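Long-range contacts in phosphomethylpyrimidine kinase (Pyrococcus furiosus, PDB 2PB9), which probably makes thiamine phosphate with its ThiN-family C-terminal domain, the part crystallised here, and phosphorylates hydroxymethylpyrimidine and its monophosphate with its ThiD-family N-terminal section: residues I22-L27 against N62-V67; I28-T33 against I57-N62; V82-R87 against G142-I147; F121-E126 against L160-K165. One frame throughout, in Å; residues are numbered along the deposited sequence.

Contact 1. Residues I22-L27 against N62-V67; sequences INPVRL and NSVKAV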
loop_
_atom_site.group_PDB
_atom_site.type_symbol
_atom_site.label_atom_id
_atom_site.label_comp_id
_atom_site.label_asym_id
_atom_site.label_seq_id
_atom_site.Cartn_x
_atom_site.Cartn_y
_atom_site.Cartn_z
ATOM N N ILE A 22 -28.445 21.741 0.214
ATOM C CA ILE A 22 -28.432 20.997 -1.047
ATOM C C ILE A 22 -28.238 19.504 -0.798
ATOM O O ILE A 22 -28.273 18.698 -1.725
ATOM C CB ILE A 22 -27.339 21.512 -2.019
ATOM C CG1 ILE A 22 -25.949 21.366 -1.401
ATOM C CG2 ILE A 22 -27.613 22.971 -2.373
ATOM C CD1 ILE A 22 -24.838 21.862 -2.310
ATOM N N ASN A 23 -28.033 19.155 0.470
ATOM C CA ASN A 23 -27.874 17.768 0.908
ATOM C C ASN A 23 -26.951 16.889 0.066
ATOM O O ASN A 23 -27.404 15.956 -0.597
ATOM C CB ASN A 23 -29.250 17.103 0.996
ATOM C CG ASN A 23 -29.171 15.660 1.464
ATOM O OD1 ASN A 23 -28.651 15.375 2.544
ATOM N ND2 ASN A 23 -29.686 14.740 0.649
ATOM N N PRO A 24 -25.640 17.163 0.106
ATOM C CA PRO A 24 -24.604 16.434 -0.631
ATOM C C PRO A 24 -24.038 15.247 0.155
ATOM O O PRO A 24 -22.889 15.268 0.596
ATOM C CB PRO A 24 -23.558 17.506 -0.855
ATOM C CG PRO A 24 -23.591 18.223 0.468
ATOM C CD PRO A 24 -25.072 18.361 0.750
ATOM N N VAL A 25 -24.839 14.206 0.326
ATOM C CA VAL A 25 -24.392 13.048 1.080
ATOM C C VAL A 25 -23.355 12.204 0.336
ATOM O O VAL A 25 -22.352 11.792 0.921
ATOM C CB VAL A 25 -25.588 12.154 1.470
ATOM C CG1 VAL A 25 -25.180 11.183 2.571
ATOM C CG2 VAL A 25 -26.751 13.023 1.920
ATOM N N ARG A 26 -23.580 11.950 -0.950
ATOM C CA ARG A 26 -22.640 11.129 -1.705
ATOM C C ARG A 26 -21.244 11.722 -1.769
ATOM O O ARG A 26 -20.279 10.994 -2.015
ATOM C CB ARG A 26 -23.143 10.892 -3.132
ATOM C CG ARG A 26 -23.149 12.127 -4.017
ATOM C CD ARG A 26 -23.755 11.818 -5.389
ATOM N NE ARG A 26 -22.809 11.196 -6.319
ATOM C CZ ARG A 26 -22.217 11.841 -7.323
ATOM N NH1 ARG A 26 -22.474 13.130 -7.531
ATOM N NH2 ARG A 26 -21.371 11.198 -8.123
ATOM N N LEU A 27 -21.137 13.031 -1.539
ATOM C CA LEU A 27 -19.850 13.722 -1.606
ATOM C C LEU A 27 -19.054 13.791 -0.300
ATOM O O LEU A 27 -17.908 14.228 -0.296
ATOM C CB LEU A 27 -20.052 15.146 -2.139
ATOM C CG LEU A 27 -20.646 15.322 -3.543
ATOM C CD1 LEU A 27 -20.652 16.799 -3.933
ATOM C CD2 LEU A 27 -19.832 14.519 -4.549
ATOM N N ASN A 62 -29.736 10.358 5.871
ATOM C CA ASN A 62 -29.581 10.343 4.433
ATOM C C ASN A 62 -29.302 11.802 4.146
ATOM O O ASN A 62 -29.864 12.398 3.229
ATOM C CB ASN A 62 -30.875 9.910 3.743
ATOM C CG ASN A 62 -30.768 9.944 2.221
ATOM O OD1 ASN A 62 -29.743 10.354 1.666
ATOM N ND2 ASN A 62 -31.832 9.521 1.542
ATOM N N SER A 63 -28.446 12.379 4.977
ATOM C CA SER A 63 -28.080 13.775 4.831
ATOM C C SER A 63 -26.729 14.064 5.468
ATOM O O SER A 63 -25.981 13.152 5.818
ATOM C CB SER A 63 -29.161 14.672 5.446
ATOM O OG SER A 63 -29.397 14.324 6.795
ATOM N N VAL A 64 -26.424 15.344 5.616
ATOM C CA VAL A 64 -25.161 15.753 6.192
ATOM C C VAL A 64 -25.406 16.695 7.355
ATOM O O VAL A 64 -26.477 17.292 7.474
ATOM C CB VAL A 64 -24.290 16.463 5.147
ATOM C CG1 VAL A 64 -24.278 15.653 3.863
ATOM C CG2 VAL A 64 -24.809 17.873 4.903
ATOM N N LYS A 65 -24.408 16.834 8.214
ATOM C CA LYS A 65 -24.552 17.706 9.360
ATOM C C LYS A 65 -23.221 18.302 9.752
ATOM O O LYS A 65 -22.212 17.603 9.811
ATOM C CB LYS A 65 -25.145 16.914 10.530
ATOM C CG LYS A 65 -25.350 17.708 11.803
ATOM C CD LYS A 65 -26.050 16.873 12.861
ATOM C CE LYS A 65 -26.128 17.615 14.184
ATOM N NZ LYS A 65 -26.901 16.847 15.194
ATOM N N ALA A 66 -23.221 19.609 9.987
ATOM C CA ALA A 66 -22.019 20.314 10.418
ATOM C C ALA A 66 -22.049 20.128 11.919
ATOM O O ALA A 66 -22.946 20.631 12.584
ATOM C CB ALA A 66 -22.112 21.790 10.068
ATOM N N VAL A 67 -21.085 19.395 12.457
ATOM C CA VAL A 67 -21.078 19.133 13.892
ATOM C C VAL A 67 -21.016 20.371 14.764
ATOM O O VAL A 67 -21.548 20.376 15.863
ATOM C CB VAL A 67 -19.914 18.202 14.294
ATOM C CG1 VAL A 67 -19.892 18.021 15.810
ATOM C CG2 VAL A 67 -20.072 16.860 13.599
#
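V64 stands in the short strand 64-66 with its CB aimed at the loop that follows helix 5-21, and its two methyls carry much of this join. From CB the branch divides. CG1 lies anti to the carbonyl carbon (chi1 -47°), which sends it over the P24-V25 peptide: V64 CG1 is 3.6 Å from P24 O and 3.8 Å from V25 CA. The same methyl touches a side chain as well, with V64 CG1 4.1 Å from V25 CG2. The other branch, CG2, sits in the crowded position between N and C and turns to the proline ring, V64 CG2 resting 4.2 Å from P24 CD, the two side chains crossing at about a right angle.

V25 answers from the loop. Its CG1 is anti to the backbone N (chi1 -164°), and this leaves CG2 facing the backbone just ahead of the strand: V25 CG2 lies 3.3 Å from S63 CA and 3.4 Å from N62 O. V25 CG1 passes S63 O at 3.9 Å. The two segments come closest here, V25 CA being 5.3 Å from S63 CA. N23, which leaves helical geometry with a positive phi just after helix 5-21, has its side chain near N62 and S63.

Helix 5-21 lies behind, with F19 against P24 and E20 against V64; E20 also accepts a hydrogen bond from A66 N. The segments thus meet mainly through methyl groups laid on methyls, a proline ring and peptide backbone, so the fit rests largely on shape and apolar contact.

Contact 2. Residues I28-T33 against I57-N62; sequences IPEVGT and IVKYGN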
loop_
_atom_site.group_PDB
_atom_site.type_symbol
_atom_site.label_atom_id
_atom_site.label_comp_id
_atom_site.label_asym_id
_atom_site.label_seq_id
_atom_site.Cartn_x
_atom_site.Cartn_y
_atom_site.Cartn_z
ATOM N N ILE A 28 -19.650 13.359 0.801
ATOM C CA ILE A 28 -18.988 13.412 2.096
ATOM C C ILE A 28 -18.126 12.188 2.391
ATOM O O ILE A 28 -18.619 11.064 2.371
ATOM C CB ILE A 28 -20.041 13.541 3.235
ATOM C CG1 ILE A 28 -20.871 14.811 3.043
ATOM C CG2 ILE A 28 -19.354 13.557 4.599
ATOM C CD1 ILE A 28 -20.141 16.072 3.349
ATOM N N PRO A 29 -16.823 12.387 2.664
ATOM C CA PRO A 29 -15.959 11.240 2.969
ATOM C C PRO A 29 -16.223 10.732 4.393
ATOM O O PRO A 29 -17.095 11.258 5.095
ATOM C CB PRO A 29 -14.552 11.812 2.810
ATOM C CG PRO A 29 -14.720 13.245 3.208
ATOM C CD PRO A 29 -16.028 13.626 2.542
ATOM N N GLU A 30 -15.467 9.723 4.819
ATOM C CA GLU A 30 -15.634 9.151 6.147
ATOM C C GLU A 30 -15.033 10.009 7.247
ATOM O O GLU A 30 -15.539 10.024 8.373
ATOM C CB GLU A 30 -15.023 7.748 6.205
ATOM C CG GLU A 30 -15.853 6.700 5.495
ATOM C CD GLU A 30 -17.241 6.561 6.100
ATOM O OE1 GLU A 30 -17.463 5.609 6.886
ATOM O OE2 GLU A 30 -18.110 7.419 5.795
ATOM N N VAL A 31 -13.959 10.721 6.921
ATOM C CA VAL A 31 -13.281 11.580 7.883
ATOM C C VAL A 31 -14.033 12.902 8.063
ATOM O O VAL A 31 -13.722 13.703 8.956
ATOM C CB VAL A 31 -11.819 11.854 7.439
ATOM C CG1 VAL A 31 -11.114 10.542 7.198
ATOM C CG2 VAL A 31 -11.784 12.702 6.173
ATOM N N GLY A 32 -15.035 13.114 7.213
ATOM C CA GLY A 32 -15.835 14.321 7.288
ATOM C C GLY A 32 -15.394 15.405 6.320
ATOM O O GLY A 32 -14.262 15.412 5.833
ATOM N N THR A 33 -16.297 16.327 6.027
ATOM C CA THR A 33 -15.965 17.412 5.132
ATOM C C THR A 33 -15.801 18.718 5.910
ATOM O O THR A 33 -16.602 19.045 6.794
ATOM C CB THR A 33 -17.047 17.593 4.031
ATOM O OG1 THR A 33 -16.926 16.534 3.075
ATOM C CG2 THR A 33 -16.886 18.948 3.314
ATOM N N ILE A 57 -18.245 18.433 8.703
ATOM C CA ILE A 57 -19.617 18.103 8.323
ATOM C C ILE A 57 -19.606 16.614 7.976
ATOM O O ILE A 57 -18.885 16.184 7.073
ATOM C CB ILE A 57 -20.067 18.931 7.105
ATOM C CG1 ILE A 57 -19.653 20.392 7.303
ATOM C CG2 ILE A 57 -21.581 18.841 6.942
ATOM C CD1 ILE A 57 -19.913 21.289 6.105
ATOM N N VAL A 58 -20.399 15.834 8.704
ATOM C CA VAL A 58 -20.442 14.382 8.518
ATOM C C VAL A 58 -21.773 13.841 7.984
ATOM O O VAL A 58 -22.798 14.533 8.026
ATOM C CB VAL A 58 -20.131 13.682 9.866
ATOM C CG1 VAL A 58 -18.850 14.239 10.447
ATOM C CG2 VAL A 58 -21.261 13.910 10.860
ATOM N N LYS A 59 -21.751 12.609 7.472
ATOM C CA LYS A 59 -22.985 11.996 6.977
ATOM C C LYS A 59 -23.881 11.833 8.194
ATOM O O LYS A 59 -23.458 11.305 9.227
ATOM C CB LYS A 59 -22.758 10.602 6.377
ATOM C CG LYS A 59 -21.959 10.522 5.082
ATOM C CD LYS A 59 -22.230 9.168 4.389
ATOM C CE LYS A 59 -21.170 8.787 3.319
ATOM N NZ LYS A 59 -21.132 9.609 2.036
ATOM N N TYR A 60 -25.111 12.304 8.093
ATOM C CA TYR A 60 -26.007 12.145 9.210
ATOM C C TYR A 60 -26.933 11.002 8.798
ATOM O O TYR A 60 -26.485 9.861 8.672
ATOM C CB TYR A 60 -26.749 13.452 9.484
ATOM C CG TYR A 60 -27.264 13.549 10.900
ATOM C CD1 TYR A 60 -26.517 13.054 11.970
ATOM C CD2 TYR A 60 -28.513 14.109 11.172
ATOM C CE1 TYR A 60 -27.011 13.108 13.279
ATOM C CE2 TYR A 60 -29.011 14.169 12.468
ATOM C CZ TYR A 60 -28.261 13.665 13.516
ATOM O OH TYR A 60 -28.779 13.693 14.789
ATOM N N GLY A 61 -28.209 11.260 8.584
ATOM C CA GLY A 61 -29.046 10.154 8.162
ATOM C C GLY A 61 -28.744 10.022 6.687
ATOM O O GLY A 61 -27.642 9.637 6.295
ATOM N N ASN A 62 -29.736 10.358 5.871
ATOM C CA ASN A 62 -29.581 10.343 4.433
ATOM C C ASN A 62 -29.302 11.802 4.146
ATOM O O ASN A 62 -29.864 12.398 3.229
ATOM C CB ASN A 62 -30.875 9.910 3.743
ATOM C CG ASN A 62 -30.768 9.944 2.221
ATOM O OD1 ASN A 62 -29.743 10.354 1.666
ATOM N ND2 ASN A 62 -31.832 9.521 1.542
HETATM O O HOH W 1 -18.538 11.769 7.440
#
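A single antiparallel bridge ties the loop before strand 35-38 to the first strand of the 57-59/64-66 beta hairpin. T33 and I57 form its hydrogen-bonded pair, their CA atoms 4.9 Å apart. T33 N gives a nearly straight bond to I57 O (2.8 Å, 178° at the hydrogen), although it approaches from somewhat above the carbonyl plane. The return bond, I57 N to T33 O at 2.6 Å, is more bent but lies in the plane of its carbonyl. Just before the bridge, G32 approaches V58 with its bare CA; at its backbone angles a CB would jam against V31 O.

At the start of the loop segment, I28 aims its CB at the strand. I28 CG2, anti to the backbone N, rests 3.6 Å from I57 O, and I28 CB lies 4.0 Å from K59 CG, so the first part of the lysine stem touches the isoleucine. I28 and I57 both also pack on V64 and on F19 of helix 5-21. E30 turns its carboxylate to another partner, a salt bridge with R56 of a second subunit.

A water links the loop backbone to the strand, giving a hydrogen bond to P29 O (2.8 Å) and taking a weak one from K59 N (3.3 Å). The lysine tip is better held. A bend at its last torsion (chi4 -69°) swings the ammonium back to the loop, where V25 O takes one bond and I28 O another, K59 NZ meeting a lone pair of I28 O at 2.9 Å, in the carbonyl plane.

Contact 3. Residues V82-R87 against G142-I147; sequences VLTYMR and GIETAI
Y85 OH is the best-held polar atom, gripped by two hydrogen bonds, one with P154 O, at the start of strand 154-159, and one with NH1 of R153 just before it. They pin the far end of a ring that stacks on F172, while its near end meets helix 138-149. There I143 CG2 lies at the ring edge, 4.2 Å from Y85 CD1, and I147 CD1 approaches obliquely, 3.7 Å from Y85 CD1.

One residue back, T84 turns its methyl across the gap: T84 CG2 is anti to the backbone N and lies 3.6 Å from I143 CB. Its hydroxyl is bonded to R80 O within its own helix.

At the more open margin, R87 NH2 reaches E144 OE2 at 3.2 Å, a weak, bent hydrogen bond within a salt bridge, with the guanidinium and carboxylate planes 69° apart. An alanine in place of E144 would remove this carboxylate and the CG that lies beside T84 CG2, and would probably leave the outer margin of the helix pair more loosely tied.

The axes of 82-86 and 142-147 approach to 9.4 Å and cross at -44°, a mainly apolar seam, with a salt bridge at its margin, between neighbouring helices packed on a beta-sheet, as in layered alpha/beta folds.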
loop_
_atom_site.group_PDB
_atom_site.type_symbol
_atom_site.label_atom_id
_atom_site.label_comp_id
_atom_site.label_asym_id
_atom_site.label_seq_id
_atom_site.Cartn_x
_atom_site.Cartn_y
_atom_site.Cartn_z
ATOM N N VAL A 82 -5.109 25.102 1.750
ATOM C CA VAL A 82 -5.502 26.385 1.188
ATOM C C VAL A 82 -4.412 27.416 1.434
ATOM O O VAL A 82 -4.140 28.255 0.581
ATOM C CB VAL A 82 -6.859 26.892 1.780
ATOM C CG1 VAL A 82 -6.636 27.739 3.017
ATOM C CG2 VAL A 82 -7.597 27.699 0.753
ATOM N N LEU A 83 -3.775 27.327 2.592
ATOM C CA LEU A 83 -2.717 28.252 2.957
ATOM C C LEU A 83 -1.557 28.096 1.975
ATOM O O LEU A 83 -1.042 29.083 1.452
ATOM C CB LEU A 83 -2.274 27.976 4.406
ATOM C CG LEU A 83 -2.156 29.175 5.377
ATOM C CD1 LEU A 83 -3.247 30.201 5.111
ATOM C CD2 LEU A 83 -2.241 28.679 6.811
ATOM N N THR A 84 -1.169 26.851 1.709
ATOM C CA THR A 84 -0.082 26.549 0.777
ATOM C C THR A 84 -0.463 26.957 -0.649
ATOM O O THR A 84 0.361 27.465 -1.422
ATOM C CB THR A 84 0.251 25.035 0.805
ATOM O OG1 THR A 84 0.901 24.717 2.039
ATOM C CG2 THR A 84 1.145 24.635 -0.369
ATOM N N TYR A 85 -1.723 26.724 -0.991
ATOM C CA TYR A 85 -2.239 27.053 -2.309
ATOM C C TYR A 85 -2.126 28.562 -2.544
ATOM O O TYR A 85 -1.794 29.001 -3.640
ATOM C CB TYR A 85 -3.694 26.599 -2.394
ATOM C CG TYR A 85 -4.325 26.706 -3.756
ATOM C CD1 TYR A 85 -4.429 25.587 -4.591
ATOM C CD2 TYR A 85 -4.896 27.907 -4.182
ATOM C CE1 TYR A 85 -5.095 25.661 -5.815
ATOM C CE2 TYR A 85 -5.568 27.997 -5.397
ATOM C CZ TYR A 85 -5.667 26.871 -6.209
ATOM O OH TYR A 85 -6.352 26.965 -7.401
HETATM N N MSE A 86 -2.395 29.348 -1.501
HETATM C CA MSE A 86 -2.323 30.807 -1.595
HETATM C C MSE A 86 -0.920 31.293 -1.954
HETATM O O MSE A 86 -0.751 32.364 -2.540
HETATM C CB MSE A 86 -2.787 31.444 -0.281
HETATM C CG MSE A 86 -4.300 31.380 -0.093
HETATM SE SE MSE A 86 -4.939 31.662 1.723
HETATM C CE MSE A 86 -5.152 33.581 1.697
ATOM N N ARG A 87 0.086 30.506 -1.596
ATOM C CA ARG A 87 1.459 30.860 -1.906
ATOM C C ARG A 87 1.625 30.971 -3.420
ATOM O O ARG A 87 2.619 31.510 -3.907
ATOM C CB ARG A 87 2.411 29.799 -1.357
ATOM C CG ARG A 87 3.085 30.189 -0.053
ATOM C CD ARG A 87 3.711 28.987 0.634
ATOM N NE ARG A 87 4.582 28.234 -0.263
ATOM C CZ ARG A 87 4.991 26.990 -0.029
ATOM N NH1 ARG A 87 4.607 26.362 1.082
ATOM N NH2 ARG A 87 5.768 26.368 -0.913
ATOM N N GLY A 142 2.142 18.044 -1.512
ATOM C CA GLY A 142 1.140 17.654 -2.478
ATOM C C GLY A 142 0.614 18.822 -3.286
ATOM O O GLY A 142 0.610 18.772 -4.518
ATOM N N ILE A 143 0.180 19.878 -2.594
ATOM C CA ILE A 143 -0.368 21.066 -3.245
ATOM C C ILE A 143 0.584 21.653 -4.286
ATOM O O ILE A 143 0.172 21.996 -5.389
ATOM C CB ILE A 143 -0.733 22.164 -2.199
ATOM C CG1 ILE A 143 -1.736 21.609 -1.179
ATOM C CG2 ILE A 143 -1.341 23.386 -2.898
ATOM C CD1 ILE A 143 -3.030 21.089 -1.772
ATOM N N GLU A 144 1.859 21.758 -3.935
ATOM C CA GLU A 144 2.855 22.299 -4.853
ATOM C C GLU A 144 3.061 21.369 -6.039
ATOM O O GLU A 144 3.092 21.798 -7.187
ATOM C CB GLU A 144 4.184 22.481 -4.135
ATOM C CG GLU A 144 4.133 23.427 -2.969
ATOM C CD GLU A 144 5.412 23.396 -2.174
ATOM O OE1 GLU A 144 6.490 23.545 -2.797
ATOM O OE2 GLU A 144 5.340 23.220 -0.935
ATOM N N THR A 145 3.221 20.088 -5.742
ATOM C CA THR A 145 3.417 19.093 -6.780
ATOM C C THR A 145 2.290 19.240 -7.784
ATOM O O THR A 145 2.532 19.376 -8.978
ATOM C CB THR A 145 3.409 17.680 -6.169
ATOM O OG1 THR A 145 4.594 17.504 -5.389
ATOM C CG2 THR A 145 3.349 16.617 -7.239
ATOM N N ALA A 146 1.059 19.237 -7.281
ATOM C CA ALA A 146 -0.133 19.366 -8.115
ATOM C C ALA A 146 -0.194 20.688 -8.885
ATOM O O ALA A 146 -0.568 20.720 -10.060
ATOM C CB ALA A 146 -1.363 19.224 -7.256
ATOM N N ILE A 147 0.169 21.773 -8.207
ATOM C CA ILE A 147 0.161 23.106 -8.797
ATOM C C ILE A 147 1.225 23.262 -9.881
ATOM O O ILE A 147 0.977 23.874 -10.922
ATOM C CB ILE A 147 0.344 24.195 -7.687
ATOM C CG1 ILE A 147 -1.014 24.461 -7.012
ATOM C CG2 ILE A 147 0.924 25.477 -8.272
ATOM C CD1 ILE A 147 -0.991 25.497 -5.896
#

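Contact 4. Residues F121-E126 against L160-K165; sequences FYDRRE and LGDVGK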
loop_
_atom_site.group_PDB
_atom_site.type_symbol
_atom_site.label_atom_id
_atom_site.label_comp_id
_atom_site.label_asym_id
_atom_site.label_seq_id
_atom_site.Cartn_x
_atom_site.Cartn_y
_atom_site.Cartn_z
ATOM N N PHE A 121 -3.293 16.904 -9.699
ATOM C CA PHE A 121 -3.286 15.921 -8.626
ATOM C C PHE A 121 -1.873 15.704 -8.156
ATOM O O PHE A 121 -0.928 16.273 -8.698
ATOM C CB PHE A 121 -3.841 14.581 -9.135
ATOM C CG PHE A 121 -2.972 13.926 -10.184
ATOM C CD1 PHE A 121 -1.834 13.199 -9.820
ATOM C CD2 PHE A 121 -3.253 14.088 -11.544
ATOM C CE1 PHE A 121 -0.981 12.645 -10.793
ATOM C CE2 PHE A 121 -2.406 13.539 -12.529
ATOM C CZ PHE A 121 -1.267 12.818 -12.150
ATOM N N TYR A 122 -1.744 14.866 -7.138
ATOM C CA TYR A 122 -0.445 14.501 -6.605
ATOM C C TYR A 122 -0.558 13.081 -6.085
ATOM O O TYR A 122 -1.626 12.656 -5.653
ATOM C CB TYR A 122 -0.006 15.475 -5.506
ATOM C CG TYR A 122 -0.810 15.451 -4.226
ATOM C CD1 TYR A 122 -0.739 14.368 -3.358
ATOM C CD2 TYR A 122 -1.560 16.562 -3.833
ATOM C CE1 TYR A 122 -1.382 14.392 -2.125
ATOM C CE2 TYR A 122 -2.206 16.594 -2.595
ATOM C CZ TYR A 122 -2.106 15.507 -1.746
ATOM O OH TYR A 122 -2.679 15.542 -0.498
ATOM N N ASP A 123 0.541 12.342 -6.163
ATOM C CA ASP A 123 0.569 10.963 -5.710
ATOM C C ASP A 123 1.646 10.832 -4.654
ATOM O O ASP A 123 2.816 11.086 -4.920
ATOM C CB ASP A 123 0.851 10.032 -6.896
ATOM C CG ASP A 123 0.898 8.568 -6.497
ATOM O OD1 ASP A 123 0.341 8.202 -5.441
ATOM O OD2 ASP A 123 1.486 7.774 -7.253
ATOM N N ARG A 124 1.236 10.444 -3.453
ATOM C CA ARG A 124 2.151 10.289 -2.337
ATOM C C ARG A 124 3.213 9.224 -2.595
ATOM O O ARG A 124 4.249 9.193 -1.917
ATOM C CB ARG A 124 1.358 9.955 -1.068
ATOM C CG ARG A 124 0.545 11.122 -0.544
ATOM C CD ARG A 124 -0.501 10.709 0.487
ATOM N NE ARG A 124 -1.146 11.891 1.061
ATOM C CZ ARG A 124 -2.265 11.884 1.785
ATOM N NH1 ARG A 124 -2.902 10.742 2.044
ATOM N NH2 ARG A 124 -2.748 13.035 2.243
ATOM N N ARG A 125 2.962 8.350 -3.565
ATOM C CA ARG A 125 3.931 7.312 -3.880
ATOM C C ARG A 125 5.158 7.927 -4.538
ATOM O O ARG A 125 6.241 7.344 -4.527
ATOM C CB ARG A 125 3.315 6.249 -4.792
ATOM C CG ARG A 125 2.629 5.128 -4.038
ATOM C CD ARG A 125 2.088 4.081 -4.992
ATOM N NE ARG A 125 1.240 4.706 -5.997
ATOM C CZ ARG A 125 0.522 4.053 -6.907
ATOM N NH1 ARG A 125 0.537 2.724 -6.960
ATOM N NH2 ARG A 125 -0.223 4.739 -7.765
ATOM N N GLU A 126 4.989 9.118 -5.099
ATOM C CA GLU A 126 6.098 9.799 -5.759
ATOM C C GLU A 126 6.733 10.819 -4.809
ATOM O O GLU A 126 7.516 11.678 -5.222
ATOM C CB GLU A 126 5.594 10.476 -7.038
ATOM C CG GLU A 126 4.737 9.543 -7.900
ATOM C CD GLU A 126 4.437 10.097 -9.281
ATOM O OE1 GLU A 126 5.372 10.200 -10.100
ATOM O OE2 GLU A 126 3.263 10.428 -9.552
ATOM N N LEU A 160 -5.143 9.912 -4.883
ATOM C CA LEU A 160 -5.658 8.582 -4.572
ATOM C C LEU A 160 -5.186 8.179 -3.170
ATOM O O LEU A 160 -4.300 8.815 -2.596
ATOM C CB LEU A 160 -5.149 7.565 -5.594
ATOM C CG LEU A 160 -5.510 7.793 -7.057
ATOM C CD1 LEU A 160 -4.906 6.688 -7.902
ATOM C CD2 LEU A 160 -7.011 7.819 -7.209
ATOM N N GLY A 161 -5.758 7.108 -2.632
ATOM C CA GLY A 161 -5.392 6.687 -1.292
ATOM C C GLY A 161 -3.998 6.126 -1.123
ATOM O O GLY A 161 -3.317 5.820 -2.098
ATOM N N ASP A 162 -3.576 6.005 0.132
ATOM C CA ASP A 162 -2.267 5.454 0.484
ATOM C C ASP A 162 -2.456 4.630 1.747
ATOM O O ASP A 162 -3.522 4.684 2.359
ATOM C CB ASP A 162 -1.248 6.572 0.706
ATOM C CG ASP A 162 -0.776 7.193 -0.604
ATOM O OD1 ASP A 162 -0.061 6.512 -1.391
ATOM O OD2 ASP A 162 -1.133 8.364 -0.850
ATOM N N VAL A 163 -1.445 3.863 2.145
ATOM C CA VAL A 163 -1.600 3.021 3.331
ATOM C C VAL A 163 -2.094 3.829 4.528
ATOM O O VAL A 163 -1.504 4.837 4.905
ATOM C CB VAL A 163 -0.285 2.285 3.692
ATOM C CG1 VAL A 163 -0.514 1.348 4.881
ATOM C CG2 VAL A 163 0.201 1.485 2.491
ATOM N N GLY A 164 -3.205 3.377 5.099
ATOM C CA GLY A 164 -3.795 4.051 6.237
ATOM C C GLY A 164 -4.444 5.389 5.915
ATOM O O GLY A 164 -5.043 5.996 6.799
ATOM N N LYS A 165 -4.348 5.858 4.670
ATOM C CA LYS A 165 -4.927 7.158 4.312
ATOM C C LYS A 165 -5.850 7.097 3.106
ATOM O O LYS A 165 -5.502 6.533 2.067
ATOM C CB LYS A 165 -3.810 8.176 4.033
ATOM C CG LYS A 165 -2.752 8.279 5.127
ATOM C CD LYS A 165 -1.623 9.209 4.706
ATOM C CE LYS A 165 -0.317 8.946 5.485
ATOM N NZ LYS A 165 -0.358 9.318 6.939
HETATM O O HOH W 2 -1.279 9.048 -3.162
#
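Two guanidinium groups and two carboxylates set the pattern. At the edge of the R124 guanidinium, near its plane, lies D162 OD2, while K165 CD approaches the group obliquely, 3.3 Å from R124 NH1. The R125 guanidinium has D123 CG in plane at its edge, and R125 NE makes a weak hydrogen bond and salt bridge to D123 OD2 (3.3 Å). D123 also receives R125 N weakly on OD1 (3.2 Å). Across the interface R125 pairs with D123 of a third subunit, and D123 with R125 of that subunit, which reaches D162 too.

R124 runs extended from CG to NE and crosses D162 obliquely; R124 NE is 4.0 Å from D162 OD2, an attraction too long to be a salt bridge. The OD2 positions of D123 and D162 are less certain than the rest. An alanine at R124 would take away this long stem and its charge, and would probably leave D162 and the K165 chain less well packed.

A water joins the segments, accepting from R124 N at 2.9 Å within donating range of D123 OD1 and D162 OD2, more acceptors around it than it has protons for. It lies beside two carboxylates whose OD1 atoms, on D123 and D162, are 4.4 Å apart, and may ease their repulsion.

D162 opens a type II turn closed by K165, K165 N donating to D162 O (2.7 Å). That turn connects antiparallel strands 154-159 and 168-173. Residues 121-126 begin at the end of strand 118-121, parallel to 154-159 and outermost in this chain's sheet, with Y122 packed on W141 and T145 of helix 138-149, and R124 on T138 of the same helix.

How the contacts relate
Contacts 1 and 2 form one unit, their centres 6 Å apart: they share N62, and the K65 O to V58 N pair (2.8 Å, probably a hydrogen bond) joins their two strands into a hairpin. Contact 3 is across the chain's centre, about 27 Å from contact 1 and 25 Å from contact 2, centre to centre. Contacts 3 and 4, centres 16 Å apart, touch where Y122 CD2 comes 3.2 Å from G142 O, and their segments alternate along the chain. Contact 4 approaches contact 2 to about 8 Å between nearest atoms. Contacts 1, 2 and 4 all reach a second subunit, whereas no other chain touches contact 3.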